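THUMP domain-containing protein (Pyrococcus horikoshii, PDB 1VBK) probably binds RNA and ATP, as a THUMP-domain protein related to the ThiI family of thiamine-biosynthesis and tRNA-modifying enzymes. Local coordinates at residues 57-60 with 61-65; 132-135 with 136-140. One frame throughout, in Å; residues are numbered along the deposited sequence.

In the fold
Both interactions are local and partly buried, each within one helix, but at different ends. Interaction 1 occupies the start and body of helix 58-65 in the ThiI ferredoxin-like domain, its centre about 12 Å from the centre of the chain; interaction 2 is the last turn of helix 124-138 in the THUMP domain, its centre about 34 Å from that point. Their centres lie 30 Å apart, and they do not touch. Interaction 1 combines a buried alanine face with a lysine-to-asparagine hydrogen bond on the exposed side. In interaction 2 Ile135 turns inward, Glu133, Leu136 and Asn137 are exposed, the helical bonding becomes irregular toward the end, and an asparagine amide over an aromatic face serves a carbonyl.

Interaction 1 (57-60 with 61-65); sequences SPKE and AANVL
The side chain of Lys59 bends at chi2 (-68°), which swings its long arm toward the next turn, where Asn63 waits with CG beside its own backbone N (chi1 -76°). The two side chains meet at a slant, and Lys59 NZ donates a hydrogen bond to Asn63 OD1 at 2.7 Å. The ammonium lies in the plane of the amide, on a lone pair of OD1, with a C=O...N angle of 124°. The aliphatic part of the lysine follows the same path, with Lys59 CD 3.6 Å from Asn63 OD1. Alongside this side-chain bond the backbone repeats the i to i+4 spacing: Ala62 N bonds to Pro58 O at 2.8 Å, and Ala61 N to Ser57 O and Asn63 N to Lys59 O follow the same pattern. The bond from Val64 N to Glu60 O is weak.

Ser57 stands at the N-cap without a capping bond from its side chain, and Pro58 opens the first turn. The buried side includes Ala61, Ala62 and Leu65. Ala61 lies against Leu34 of helix 19-36 and Val4 of strand 3-8, Ala62 meets Ile74 and Pro76 of strand 71-81, and Leu65 touches Ile30 and Val6, so this helix of the ThiI ferredoxin-like domain packs on both sheet and neighbouring helix.

Lys59 and Asn63 sit one turn apart, with a positive charge facing a neutral amide oxygen: the bond ties two successive turns together on the outer side and probably polarises the Asn63 carbonyl without neutralising the lysine.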
# COMPACT_ATOMS: atom_id res chain seq x y z
N SER A 57 26.89 -19.42 -17.82
CA SER A 57 25.87 -19.42 -18.87
C SER A 57 25.47 -17.95 -19.07
O SER A 57 24.29 -17.61 -19.00
CB SER A 57 24.65 -20.23 -18.45
OG SER A 57 24.98 -21.58 -18.18
N PRO A 58 26.45 -17.07 -19.34
CA PRO A 58 26.20 -15.64 -19.54
C PRO A 58 25.25 -15.25 -20.67
O PRO A 58 24.41 -14.37 -20.52
CB PRO A 58 27.60 -15.07 -19.72
CG PRO A 58 28.31 -16.16 -20.43
CD PRO A 58 27.85 -17.40 -19.68
N LYS A 59 25.39 -15.91 -21.82
CA LYS A 59 24.53 -15.60 -22.96
C LYS A 59 23.08 -15.94 -22.62
O LYS A 59 22.16 -15.16 -22.90
CB LYS A 59 25.00 -16.41 -24.18
CG LYS A 59 24.76 -15.74 -25.52
CD LYS A 59 23.28 -15.64 -25.87
CE LYS A 59 23.09 -15.10 -27.28
NZ LYS A 59 21.66 -15.08 -27.70
N GLU A 60 22.88 -17.08 -21.98
CA GLU A 60 21.54 -17.51 -21.60
C GLU A 60 20.95 -16.60 -20.53
O GLU A 60 19.76 -16.27 -20.57
CB GLU A 60 21.56 -18.95 -21.07
CG GLU A 60 20.19 -19.58 -20.97
CD GLU A 60 20.25 -21.02 -20.50
OE1 GLU A 60 21.19 -21.74 -20.91
OE2 GLU A 60 19.36 -21.43 -19.73
N ALA A 61 21.77 -16.20 -19.57
CA ALA A 61 21.32 -15.32 -18.50
C ALA A 61 20.93 -13.96 -19.09
O ALA A 61 19.87 -13.41 -18.78
CB ALA A 61 22.43 -15.13 -17.47
N ALA A 62 21.79 -13.43 -19.95
CA ALA A 62 21.53 -12.13 -20.57
C ALA A 62 20.19 -12.10 -21.32
O ALA A 62 19.45 -11.13 -21.24
CB ALA A 62 22.67 -11.77 -21.52
N ASN A 63 19.89 -13.18 -22.04
CA ASN A 63 18.65 -13.24 -22.80
C ASN A 63 17.41 -13.26 -21.92
O ASN A 63 16.35 -12.79 -22.33
CB ASN A 63 18.65 -14.45 -23.73
CG ASN A 63 19.52 -14.24 -24.96
OD1 ASN A 63 19.74 -15.16 -25.75
ND2 ASN A 63 20.01 -13.01 -25.13
N VAL A 64 17.53 -13.79 -20.71
CA VAL A 64 16.42 -13.83 -19.77
C VAL A 64 16.27 -12.44 -19.13
O VAL A 64 15.18 -11.89 -19.04
CB VAL A 64 16.66 -14.85 -18.63
CG1 VAL A 64 15.65 -14.63 -17.50
CG2 VAL A 64 16.56 -16.27 -19.17
N LEU A 65 17.40 -11.88 -18.69
CA LEU A 65 17.41 -10.59 -18.03
C LEU A 65 16.86 -9.44 -18.87
O LEU A 65 16.52 -8.38 -18.33
CB LEU A 65 18.82 -10.27 -17.52
CG LEU A 65 19.29 -11.29 -16.47
CD1 LEU A 65 20.58 -10.81 -15.82
CD2 LEU A 65 18.21 -11.48 -15.41

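Interaction 2 (132-135 with 136-140); sequences GEYI and LNNEN
Leu136 N bonds to Gly132 O at 2.9 Å in regular helical fashion, but one turn on Ile135 O receives both Asn138 N, at 3.0 Å, and, weakly, Glu139 N, as the backbone leaves the helix. The amide of Asn138 turns back on the preceding turn: with CG beside the backbone N (chi1 -69°), Asn138 ND2 donates to Tyr134 O at 2.8 Å, tilted 26° from the carbonyl plane. The same nitrogen sits 3.8 Å above the Tyr134 ring plane, over its centre, with the ring and amide planes 59° apart. Replacing Asn138 by alanine is likely to leave Tyr134 O without this donor and the Tyr134 ring without the amide nitrogen over its face.

This is the C-terminal turn of helix 124-138, the helix of a beta-alpha-beta unit that links strands 108-115 and 142-143 in the THUMP domain. Its inner side is carried by Ile135, which packs on Phe95 of helix 84-102 and Phe109 of strand 108-115; Tyr134 leans on Asn88 and Leu92 of helix 84-102. On another side Glu133 and Asn137 run alongside each other, CG of Glu133 lying 3.8 Å from OD1 of Asn137. At the end of the turn, Arg96 fastens the chain to helix 84-102, through a salt bridge to the carboxylate of Glu139 and a hydrogen bond to Asn138 O.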
# COMPACT_ATOMS: atom_id res chain seq x y z
N GLY A 132 43.13 -0.07 -28.52
CA GLY A 132 42.87 0.08 -29.94
C GLY A 132 44.14 -0.13 -30.75
O GLY A 132 44.10 -0.70 -31.83
N GLU A 133 45.27 0.35 -30.22
CA GLU A 133 46.55 0.20 -30.90
C GLU A 133 46.96 -1.27 -30.95
O GLU A 133 47.55 -1.73 -31.92
CB GLU A 133 47.64 1.00 -30.17
CG GLU A 133 49.05 0.66 -30.64
CD GLU A 133 50.12 1.42 -29.88
OE1 GLU A 133 50.12 1.37 -28.63
OE2 GLU A 133 50.97 2.06 -30.54
N TYR A 134 46.63 -2.00 -29.88
CA TYR A 134 46.95 -3.42 -29.80
C TYR A 134 46.17 -4.18 -30.86
O TYR A 134 46.72 -5.02 -31.57
CB TYR A 134 46.60 -3.95 -28.41
CG TYR A 134 47.08 -5.36 -28.15
CD1 TYR A 134 48.44 -5.64 -28.04
CD2 TYR A 134 46.17 -6.41 -28.00
CE1 TYR A 134 48.89 -6.94 -27.78
CE2 TYR A 134 46.62 -7.71 -27.75
CZ TYR A 134 47.97 -7.97 -27.64
OH TYR A 134 48.41 -9.25 -27.37
N ILE A 135 44.87 -3.89 -30.97
CA ILE A 135 44.03 -4.56 -31.95
C ILE A 135 44.47 -4.19 -33.38
O ILE A 135 44.57 -5.06 -34.25
CB ILE A 135 42.53 -4.20 -31.71
CG1 ILE A 135 42.10 -4.75 -30.35
CG2 ILE A 135 41.65 -4.79 -32.81
CD1 ILE A 135 40.67 -4.46 -29.98
N LEU A 136 44.76 -2.91 -33.62
CA LEU A 136 45.20 -2.46 -34.94
C LEU A 136 46.50 -3.11 -35.40
O LEU A 136 46.73 -3.25 -36.60
CB LEU A 136 45.37 -0.93 -34.95
CG LEU A 136 44.10 -0.09 -35.09
CD1 LEU A 136 44.44 1.38 -34.87
CD2 LEU A 136 43.50 -0.30 -36.48
N ASN A 137 47.35 -3.48 -34.44
CA ASN A 137 48.63 -4.11 -34.74
C ASN A 137 48.51 -5.62 -34.97
O ASN A 137 49.46 -6.26 -35.43
CB ASN A 137 49.62 -3.89 -33.58
CG ASN A 137 50.23 -2.49 -33.59
OD1 ASN A 137 50.85 -2.08 -32.61
ND2 ASN A 137 50.06 -1.77 -34.69
N ASN A 138 47.35 -6.19 -34.66
CA ASN A 138 47.16 -7.63 -34.82
C ASN A 138 46.01 -8.06 -35.72
O ASN A 138 45.82 -9.25 -35.96
CB ASN A 138 46.98 -8.25 -33.43
CG ASN A 138 48.27 -8.23 -32.61
OD1 ASN A 138 49.19 -8.99 -32.86
ND2 ASN A 138 48.33 -7.33 -31.63
N GLU A 139 45.26 -7.09 -36.24
CA GLU A 139 44.12 -7.41 -37.10
C GLU A 139 43.92 -6.36 -38.17
O GLU A 139 44.25 -5.19 -37.97
CB GLU A 139 42.83 -7.49 -36.26
CG GLU A 139 42.63 -8.76 -35.45
CD GLU A 139 42.37 -9.97 -36.33
OE1 GLU A 139 41.60 -9.84 -37.31
OE2 GLU A 139 42.90 -11.06 -36.03
N ASN A 140 43.37 -6.78 -39.31
CA ASN A 140 43.08 -5.83 -40.37
C ASN A 140 41.75 -5.23 -39.94
O ASN A 140 40.73 -5.91 -39.91
CB ASN A 140 42.92 -6.54 -41.72
CG ASN A 140 42.63 -5.56 -42.85
OD1 ASN A 140 42.77 -4.35 -42.69
ND2 ASN A 140 42.22 -6.09 -43.99